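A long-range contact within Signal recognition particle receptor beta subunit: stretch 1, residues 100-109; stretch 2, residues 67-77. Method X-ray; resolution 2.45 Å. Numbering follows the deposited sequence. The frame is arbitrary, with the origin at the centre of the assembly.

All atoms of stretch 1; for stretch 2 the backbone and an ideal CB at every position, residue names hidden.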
ATOM      1  N   GLU B 100     -12.046 -13.938  -6.767  1.00 44.15           N
ATOM      2  CA  GLU B 100     -12.006 -14.759  -5.566  1.00 50.09           C
ATOM      3  C   GLU B 100     -11.957 -13.947  -4.277  1.00 48.01           C
ATOM      4  O   GLU B 100     -12.575 -14.330  -3.269  1.00 45.35           O
ATOM      5  CB  GLU B 100     -10.803 -15.696  -5.633  1.00 56.36           C
ATOM      6  CG  GLU B 100     -10.528 -16.466  -4.376  1.00 73.04           C
ATOM      7  CD  GLU B 100      -9.425 -17.490  -4.595  1.00 87.09           C
ATOM      8  OE1 GLU B 100      -9.695 -18.462  -5.344  1.00 93.02           O
ATOM      9  OE2 GLU B 100      -8.300 -17.321  -4.045  1.00 87.01           O
ATOM     10  N   PHE B 101     -11.219 -12.836  -4.297  1.00 41.96           N
ATOM     11  CA  PHE B 101     -11.119 -12.008  -3.109  1.00 39.19           C
ATOM     12  C   PHE B 101     -12.405 -11.196  -2.988  1.00 37.94           C
ATOM     13  O   PHE B 101     -12.959 -11.077  -1.905  1.00 36.86           O
ATOM     14  CB  PHE B 101      -9.880 -11.102  -3.203  1.00 42.98           C
ATOM     15  CG  PHE B 101      -9.679 -10.177  -2.015  1.00 44.92           C
ATOM     16  CD1 PHE B 101     -10.236 -10.463  -0.766  1.00 47.64           C
ATOM     17  CD2 PHE B 101      -8.943  -9.004  -2.159  1.00 45.55           C
ATOM     18  CE1 PHE B 101     -10.076  -9.583   0.322  1.00 46.64           C
ATOM     19  CE2 PHE B 101      -8.774  -8.120  -1.082  1.00 48.64           C
ATOM     20  CZ  PHE B 101      -9.349  -8.412   0.164  1.00 40.68           C
ATOM     21  N   LEU B 102     -12.885 -10.649  -4.097  1.00 36.45           N
ATOM     22  CA  LEU B 102     -14.120  -9.871  -4.079  1.00 42.77           C
ATOM     23  C   LEU B 102     -15.283 -10.725  -3.546  1.00 45.91           C
ATOM     24  O   LEU B 102     -16.105 -10.252  -2.753  1.00 48.83           O
ATOM     25  CB  LEU B 102     -14.417  -9.337  -5.482  1.00 41.06           C
ATOM     26  CG  LEU B 102     -15.697  -8.527  -5.639  1.00 42.58           C
ATOM     27  CD1 LEU B 102     -15.701  -7.327  -4.692  1.00 37.15           C
ATOM     28  CD2 LEU B 102     -15.828  -8.112  -7.106  1.00 34.54           C
ATOM     29  N   TYR B 103     -15.326 -11.991  -3.956  1.00 48.62           N
ATOM     30  CA  TYR B 103     -16.343 -12.947  -3.493  1.00 50.55           C
ATOM     31  C   TYR B 103     -16.436 -12.931  -1.969  1.00 48.33           C
ATOM     32  O   TYR B 103     -17.513 -12.763  -1.401  1.00 49.72           O
ATOM     33  CB  TYR B 103     -15.968 -14.359  -3.958  1.00 55.93           C
ATOM     34  CG  TYR B 103     -17.012 -15.409  -3.652  1.00 62.41           C
ATOM     35  CD1 TYR B 103     -18.120 -15.585  -4.480  1.00 65.09           C
ATOM     36  CD2 TYR B 103     -16.896 -16.227  -2.534  1.00 66.55           C
ATOM     37  CE1 TYR B 103     -19.079 -16.552  -4.204  1.00 66.91           C
ATOM     38  CE2 TYR B 103     -17.855 -17.192  -2.251  1.00 70.25           C
ATOM     39  CZ  TYR B 103     -18.939 -17.350  -3.090  1.00 67.59           C
ATOM     40  OH  TYR B 103     -19.868 -18.333  -2.825  1.00 70.60           O
ATOM     41  N   GLN B 104     -15.302 -13.135  -1.302  1.00 50.63           N
ATOM     42  CA  GLN B 104     -15.271 -13.096   0.157  1.00 51.19           C
ATOM     43  C   GLN B 104     -15.669 -11.720   0.686  1.00 50.21           C
ATOM     44  O   GLN B 104     -16.261 -11.617   1.761  1.00 49.98           O
ATOM     45  CB  GLN B 104     -13.881 -13.444   0.687  1.00 56.54           C
ATOM     46  CG  GLN B 104     -13.778 -14.842   1.276  1.00 72.62           C
ATOM     47  CD  GLN B 104     -12.661 -15.668   0.625  1.00 84.40           C
ATOM     48  OE1 GLN B 104     -12.242 -16.709   1.155  1.00 87.75           O
ATOM     49  NE2 GLN B 104     -12.179 -15.207  -0.534  1.00 84.43           N
ATOM     50  N   VAL B 105     -15.345 -10.658  -0.053  1.00 46.30           N
ATOM     51  CA  VAL B 105     -15.699  -9.320   0.406  1.00 44.68           C
ATOM     52  C   VAL B 105     -17.217  -9.111   0.308  1.00 49.08           C
ATOM     53  O   VAL B 105     -17.819  -8.465   1.171  1.00 46.51           O
ATOM     54  CB  VAL B 105     -14.946  -8.223  -0.397  1.00 42.84           C
ATOM     55  CG1 VAL B 105     -15.538  -6.847  -0.101  1.00 39.01           C
ATOM     56  CG2 VAL B 105     -13.456  -8.228  -0.010  1.00 37.48           C
ATOM     57  N   LEU B 106     -17.827  -9.666  -0.739  1.00 48.93           N
ATOM     58  CA  LEU B 106     -19.269  -9.550  -0.943  1.00 49.36           C
ATOM     59  C   LEU B 106     -19.988 -10.323   0.145  1.00 51.99           C
ATOM     60  O   LEU B 106     -20.933  -9.833   0.765  1.00 51.44           O
ATOM     61  CB  LEU B 106     -19.655 -10.113  -2.300  1.00 44.09           C
ATOM     62  CG  LEU B 106     -19.230  -9.202  -3.428  1.00 43.78           C
ATOM     63  CD1 LEU B 106     -19.477  -9.895  -4.745  1.00 45.23           C
ATOM     64  CD2 LEU B 106     -19.993  -7.902  -3.341  1.00 40.53           C
ATOM     65  N   ILE B 107     -19.533 -11.541   0.382  1.00 53.63           N
ATOM     66  CA  ILE B 107     -20.138 -12.337   1.421  1.00 57.26           C
ATOM     67  C   ILE B 107     -20.014 -11.637   2.771  1.00 59.48           C
ATOM     68  O   ILE B 107     -21.027 -11.388   3.424  1.00 64.57           O
ATOM     69  CB  ILE B 107     -19.516 -13.733   1.448  1.00 58.91           C
ATOM     70  CG1 ILE B 107     -20.183 -14.581   0.362  1.00 59.53           C
ATOM     71  CG2 ILE B 107     -19.653 -14.349   2.813  1.00 58.50           C
ATOM     72  CD1 ILE B 107     -19.631 -15.978   0.267  1.00 66.82           C
ATOM     73  N   ASP B 108     -18.793 -11.297   3.181  1.00 60.17           N
ATOM     74  CA  ASP B 108     -18.580 -10.613   4.458  1.00 57.46           C
ATOM     75  C   ASP B 108     -19.478  -9.404   4.623  1.00 58.51           C
ATOM     76  O   ASP B 108     -20.051  -9.190   5.689  1.00 58.66           O
ATOM     77  CB  ASP B 108     -17.141 -10.138   4.589  1.00 61.15           C
ATOM     78  CG  ASP B 108     -16.179 -11.265   4.843  1.00 64.49           C
ATOM     79  OD1 ASP B 108     -16.586 -12.438   4.738  1.00 67.98           O
ATOM     80  OD2 ASP B 108     -15.007 -10.976   5.139  1.00 67.18           O
ATOM     81  N   SER B 109     -19.595  -8.610   3.564  1.00 57.32           N
ATOM     82  CA  SER B 109     -20.399  -7.398   3.600  1.00 56.36           C
ATOM     83  C   SER B 109     -21.889  -7.635   3.828  1.00 60.84           C
ATOM     84  O   SER B 109     -22.537  -6.895   4.586  1.00 60.57           O
ATOM     85  CB  SER B 109     -20.198  -6.602   2.313  1.00 53.88           C
ATOM     86  OG  SER B 109     -18.838  -6.241   2.155  1.00 54.96           O
ATOM     87  N   UNK B  67      -2.605 -11.679   5.164  1.00 49.40           N
ATOM     88  CA  UNK B  67      -3.148 -10.643   6.054  1.00 45.80           C
ATOM     89  C   UNK B  67      -4.490 -10.065   5.654  1.00 45.33           C
ATOM     90  O   UNK B  67      -5.152  -9.443   6.465  1.00 46.44           O
ATOM     91  CB  UNK B  67      -2.144  -9.493   6.153  1.00 45.80           C
ATOM     92  N   UNK B  68      -4.886 -10.242   4.402  1.00 47.30           N
ATOM     93  CA  UNK B  68      -6.104  -9.613   3.931  1.00 48.89           C
ATOM     94  C   UNK B  68      -7.366  -9.906   4.720  1.00 48.82           C
ATOM     95  O   UNK B  68      -8.082  -8.974   5.091  1.00 50.73           O
ATOM     96  CB  UNK B  68      -6.337 -10.029   2.477  1.00 48.89           C
ATOM     97  N   UNK B  69      -7.641 -11.177   4.997  1.00 51.43           N
ATOM     98  CA  UNK B  69      -8.867 -11.530   5.725  1.00 54.85           C
ATOM     99  C   UNK B  69      -8.779 -11.299   7.219  1.00 55.36           C
ATOM    100  O   UNK B  69      -9.744 -10.866   7.842  1.00 58.67           O
ATOM    101  CB  UNK B  69      -9.215 -12.998   5.471  1.00 54.85           C
ATOM    102  N   UNK B  70      -7.629 -11.589   7.796  1.00 54.65           N
ATOM    103  CA  UNK B  70      -7.454 -11.364   9.215  1.00 59.03           C
ATOM    104  C   UNK B  70      -7.817  -9.902   9.512  1.00 55.83           C
ATOM    105  O   UNK B  70      -8.567  -9.623  10.447  1.00 58.28           O
ATOM    106  CB  UNK B  70      -6.024 -11.688   9.653  1.00 59.03           C
ATOM    107  N   UNK B  71      -7.307  -8.973   8.704  1.00 51.23           N
ATOM    108  CA  UNK B  71      -7.594  -7.551   8.911  1.00 49.96           C
ATOM    109  C   UNK B  71      -8.955  -7.067   8.430  1.00 49.61           C
ATOM    110  O   UNK B  71      -9.484  -6.121   9.007  1.00 48.55           O
ATOM    111  CB  UNK B  71      -6.515  -6.723   8.210  1.00 49.96           C
ATOM    112  N   UNK B  72      -9.517  -7.674   7.382  1.00 46.75           N
ATOM    113  CA  UNK B  72     -10.847  -7.266   6.949  1.00 48.31           C
ATOM    114  C   UNK B  72     -11.814  -7.685   8.072  1.00 50.88           C
ATOM    115  O   UNK B  72     -12.718  -6.923   8.434  1.00 52.42           O
ATOM    116  CB  UNK B  72     -11.223  -7.892   5.605  1.00 48.31           C
ATOM    117  N   UNK B  73     -11.619  -8.883   8.631  1.00 49.65           N
ATOM    118  CA  UNK B  73     -12.470  -9.350   9.737  1.00 55.55           C
ATOM    119  C   UNK B  73     -12.392  -8.374  10.905  1.00 59.34           C
ATOM    120  O   UNK B  73     -13.410  -8.046  11.514  1.00 64.74           O
ATOM    121  CB  UNK B  73     -12.055 -10.751  10.190  1.00 55.55           C
ATOM    122  N   UNK B  74     -11.182  -7.916  11.225  1.00 58.24           N
ATOM    123  CA  UNK B  74     -11.001  -7.009  12.349  1.00 55.05           C
ATOM    124  C   UNK B  74     -11.688  -5.653  12.201  1.00 51.51           C
ATOM    125  O   UNK B  74     -12.184  -5.109  13.181  1.00 51.05           O
ATOM    126  CB  UNK B  74      -9.504  -6.784  12.570  1.00 55.05           C
ATOM    127  N   UNK B  75     -11.739  -5.113  10.989  1.00 48.21           N
ATOM    128  CA  UNK B  75     -12.342  -3.803  10.789  1.00 46.38           C
ATOM    129  C   UNK B  75     -13.710  -3.758  10.114  1.00 50.65           C
ATOM    130  O   UNK B  75     -14.320  -2.684  10.061  1.00 53.98           O
ATOM    131  CB  UNK B  75     -11.376  -2.953   9.961  1.00 46.38           C
ATOM    132  N   UNK B  76     -14.200  -4.880   9.584  1.00 49.63           N
ATOM    133  CA  UNK B  76     -15.472  -4.841   8.862  1.00 52.76           C
ATOM    134  C   UNK B  76     -16.680  -4.259   9.591  1.00 54.79           C
ATOM    135  O   UNK B  76     -17.417  -3.452   9.009  1.00 51.30           O
ATOM    136  CB  UNK B  76     -15.824  -6.268   8.436  1.00 52.76           C
ATOM    137  N   UNK B  77     -16.886  -4.628  10.855  1.00 56.38           N
ATOM    138  CA  UNK B  77     -18.044  -4.106  11.585  1.00 60.38           C
ATOM    139  C   UNK B  77     -18.014  -2.583  11.786  1.00 59.44           C
ATOM    140  O   UNK B  77     -19.044  -1.987  12.104  1.00 62.01           O
ATOM    141  CB  UNK B  77     -18.133  -4.792  12.950  1.00 60.38           C
TER

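Stretch 1 is helical throughout, and the helix of stretch 2 runs beside it at 19° between N-to-C directions, with the axes 11.6 Å apart at closest approach.

Position 67 has no atom of stretch 1 within 5.5 Å of its ideal CB, so stretch 1 sets no preference; it is Leu-67.

At position 68 CA-to-CB points toward stretch 1, and the ideal CB lies 4.1 Å from Phe-101 CZ. An aromatic face invites an aliphatic chain, another ring or a flat cation, and the carboxylate of Glu-100 farther along would favour positive charge. The residue is Arg-68. Its CD sits over the ring face, 3.8 Å from the Phe-101 ring centroid, and the guanidinium stacks on the same ring, centres 4.7 Å apart and planes at 22°, adding a cation-pi contact. The O of water 1 lies 3.1 Å from Arg-68 NH1, from which it accepts, and 3.5 Å from Glu-100 OE2, to which it donates weakly.

Position 69 points sideways, so a short side chain would gain little; a long one could bend towards Phe-101 and Gln-104, whether aromatic, aliphatic or polar. Phe-69, with chi1 m, makes the reach: CE1 is 3.5 Å from Phe-101 CD1 and CZ is 3.4 Å from Gln-104 NE2. The two phenylalanine rings are oblique, their planes at 84°.

Positions 70 and 71 are out of reach and undetermined by stretch 1; they are Gln-70 and Leu-71.

Position 72 points toward stretch 1, where Val-105 offers methyls and Asp-108 a carboxylate; its ideal CB is 4.9 Å from Asp-108 OD2. A medium aliphatic suits the first, a polar group the second. Leu-72 takes the apolar option: CD2 packs 3.8 Å from Val-105 CG2 and also lies 3.6 Å from Asp-108 OD2.

Position 73 points sideways near Asp-108, so a base or a neutral polar group would seem the easier choice. Asp-73 is instead acidic, with OD1 3.9 Å from Asp-108 OD2. Water 2 bridges the two carboxylates, donating to both, its O 2.7 Å from Asp-73 OD1 and 2.6 Å from Asp-108 OD2.

Positions 74 and 75 are out of reach: Arg-74 and Phe-75.

Position 76 points toward stretch 1, but no atom there comes within 5.5 Å of its ideal CB; a long chain, preferably basic, could approach Asp-108. Lys-76 extends with chi2 to chi4 all t. Its NZ forms a salt bridge with Asp-73 OD1 (3.5 Å, a weak hydrogen bond), while Asp-108 OD2, 4.2 Å from Lys-76 NZ, lies beyond salt-bridge range.

Position 77 is out of reach: Ser-77.

Stretch 2, residues 67-77: LRFQLLDRFKS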
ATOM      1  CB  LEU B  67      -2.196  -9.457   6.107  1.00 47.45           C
ATOM      2  CG  LEU B  67      -0.755  -9.550   6.568  1.00 49.02           C
ATOM      3  CD1 LEU B  67      -0.037  -8.261   6.171  1.00 47.00           C
ATOM      4  CD2 LEU B  67      -0.726  -9.757   8.082  1.00 52.82           C
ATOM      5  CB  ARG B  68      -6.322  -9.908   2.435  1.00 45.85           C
ATOM      6  CG  ARG B  68      -6.639 -11.355   2.126  1.00 44.49           C
ATOM      7  CD  ARG B  68      -6.939 -11.562   0.661  1.00 43.40           C
ATOM      8  NE  ARG B  68      -5.809 -11.171  -0.155  1.00 48.45           N
ATOM      9  CZ  ARG B  68      -5.509 -11.719  -1.323  1.00 50.10           C
ATOM     10  NH1 ARG B  68      -6.265 -12.694  -1.808  1.00 46.08           N
ATOM     11  NH2 ARG B  68      -4.455 -11.278  -2.003  1.00 49.12           N
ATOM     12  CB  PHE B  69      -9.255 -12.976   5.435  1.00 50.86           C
ATOM     13  CG  PHE B  69      -9.439 -13.244   3.986  1.00 50.71           C
ATOM     14  CD1 PHE B  69     -10.440 -12.580   3.268  1.00 53.75           C
ATOM     15  CD2 PHE B  69      -8.573 -14.101   3.309  1.00 51.86           C
ATOM     16  CE1 PHE B  69     -10.577 -12.761   1.888  1.00 51.87           C
ATOM     17  CE2 PHE B  69      -8.695 -14.296   1.925  1.00 50.76           C
ATOM     18  CZ  PHE B  69      -9.700 -13.623   1.216  1.00 52.16           C
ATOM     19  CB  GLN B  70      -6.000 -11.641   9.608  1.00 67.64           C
ATOM     20  CG  GLN B  70      -5.738 -11.539  11.100  1.00 81.71           C
ATOM     21  CD  GLN B  70      -4.427 -10.829  11.423  1.00 89.63           C
ATOM     22  OE1 GLN B  70      -3.368 -11.158  10.867  1.00 92.48           O
ATOM     23  NE2 GLN B  70      -4.492  -9.850  12.332  1.00 89.22           N
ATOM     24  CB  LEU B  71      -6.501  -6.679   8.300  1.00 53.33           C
ATOM     25  CG  LEU B  71      -5.236  -6.616   9.163  1.00 55.14           C
ATOM     26  CD1 LEU B  71      -4.064  -6.104   8.349  1.00 53.73           C
ATOM     27  CD2 LEU B  71      -5.507  -5.735  10.353  1.00 56.36           C
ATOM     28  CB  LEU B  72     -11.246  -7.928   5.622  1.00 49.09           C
ATOM     29  CG  LEU B  72     -12.684  -7.686   5.095  1.00 49.51           C
ATOM     30  CD1 LEU B  72     -12.988  -6.201   4.913  1.00 44.94           C
ATOM     31  CD2 LEU B  72     -12.852  -8.385   3.774  1.00 48.38           C
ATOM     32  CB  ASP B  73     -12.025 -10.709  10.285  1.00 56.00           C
ATOM     33  CG  ASP B  73     -12.283 -11.856   9.325  1.00 65.85           C
ATOM     34  OD1 ASP B  73     -13.264 -11.778   8.541  1.00 64.80           O
ATOM     35  OD2 ASP B  73     -11.509 -12.851   9.375  1.00 64.33           O
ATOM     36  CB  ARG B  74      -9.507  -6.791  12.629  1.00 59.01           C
ATOM     37  CG  ARG B  74      -9.257  -5.886  13.821  1.00 62.86           C
ATOM     38  CD  ARG B  74      -7.847  -5.336  13.885  1.00 68.41           C
ATOM     39  NE  ARG B  74      -6.858  -6.363  14.186  1.00 77.11           N
ATOM     40  CZ  ARG B  74      -5.581  -6.105  14.463  1.00 83.72           C
ATOM     41  NH1 ARG B  74      -5.142  -4.846  14.481  1.00 83.02           N
ATOM     42  NH2 ARG B  74      -4.741  -7.107  14.711  1.00 85.08           N
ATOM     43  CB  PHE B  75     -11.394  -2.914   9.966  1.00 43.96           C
ATOM     44  CG  PHE B  75     -10.120  -2.542  10.677  1.00 51.47           C
ATOM     45  CD1 PHE B  75     -10.131  -1.641  11.748  1.00 52.26           C
ATOM     46  CD2 PHE B  75      -8.900  -3.109  10.294  1.00 50.74           C
ATOM     47  CE1 PHE B  75      -8.938  -1.314  12.430  1.00 50.30           C
ATOM     48  CE2 PHE B  75      -7.716  -2.788  10.968  1.00 50.24           C
ATOM     49  CZ  PHE B  75      -7.740  -1.890  12.035  1.00 46.67           C
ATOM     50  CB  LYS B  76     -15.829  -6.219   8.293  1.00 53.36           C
ATOM     51  CG  LYS B  76     -15.969  -7.322   9.305  1.00 58.56           C
ATOM     52  CD  LYS B  76     -16.300  -8.634   8.624  1.00 60.98           C
ATOM     53  CE  LYS B  76     -16.397  -9.765   9.632  1.00 61.57           C
ATOM     54  NZ  LYS B  76     -16.628 -11.091   8.973  1.00 67.16           N
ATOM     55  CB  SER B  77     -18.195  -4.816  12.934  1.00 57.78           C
ATOM     56  OG  SER B  77     -17.147  -4.465  13.820  1.00 69.98           O
TER
HETATM   57  O   HOH W   1      -7.253 -14.050  -4.424  1.00 57.90           O
HETATM   58  O   HOH W   2     -12.843 -12.132   5.926  1.00 56.88           O
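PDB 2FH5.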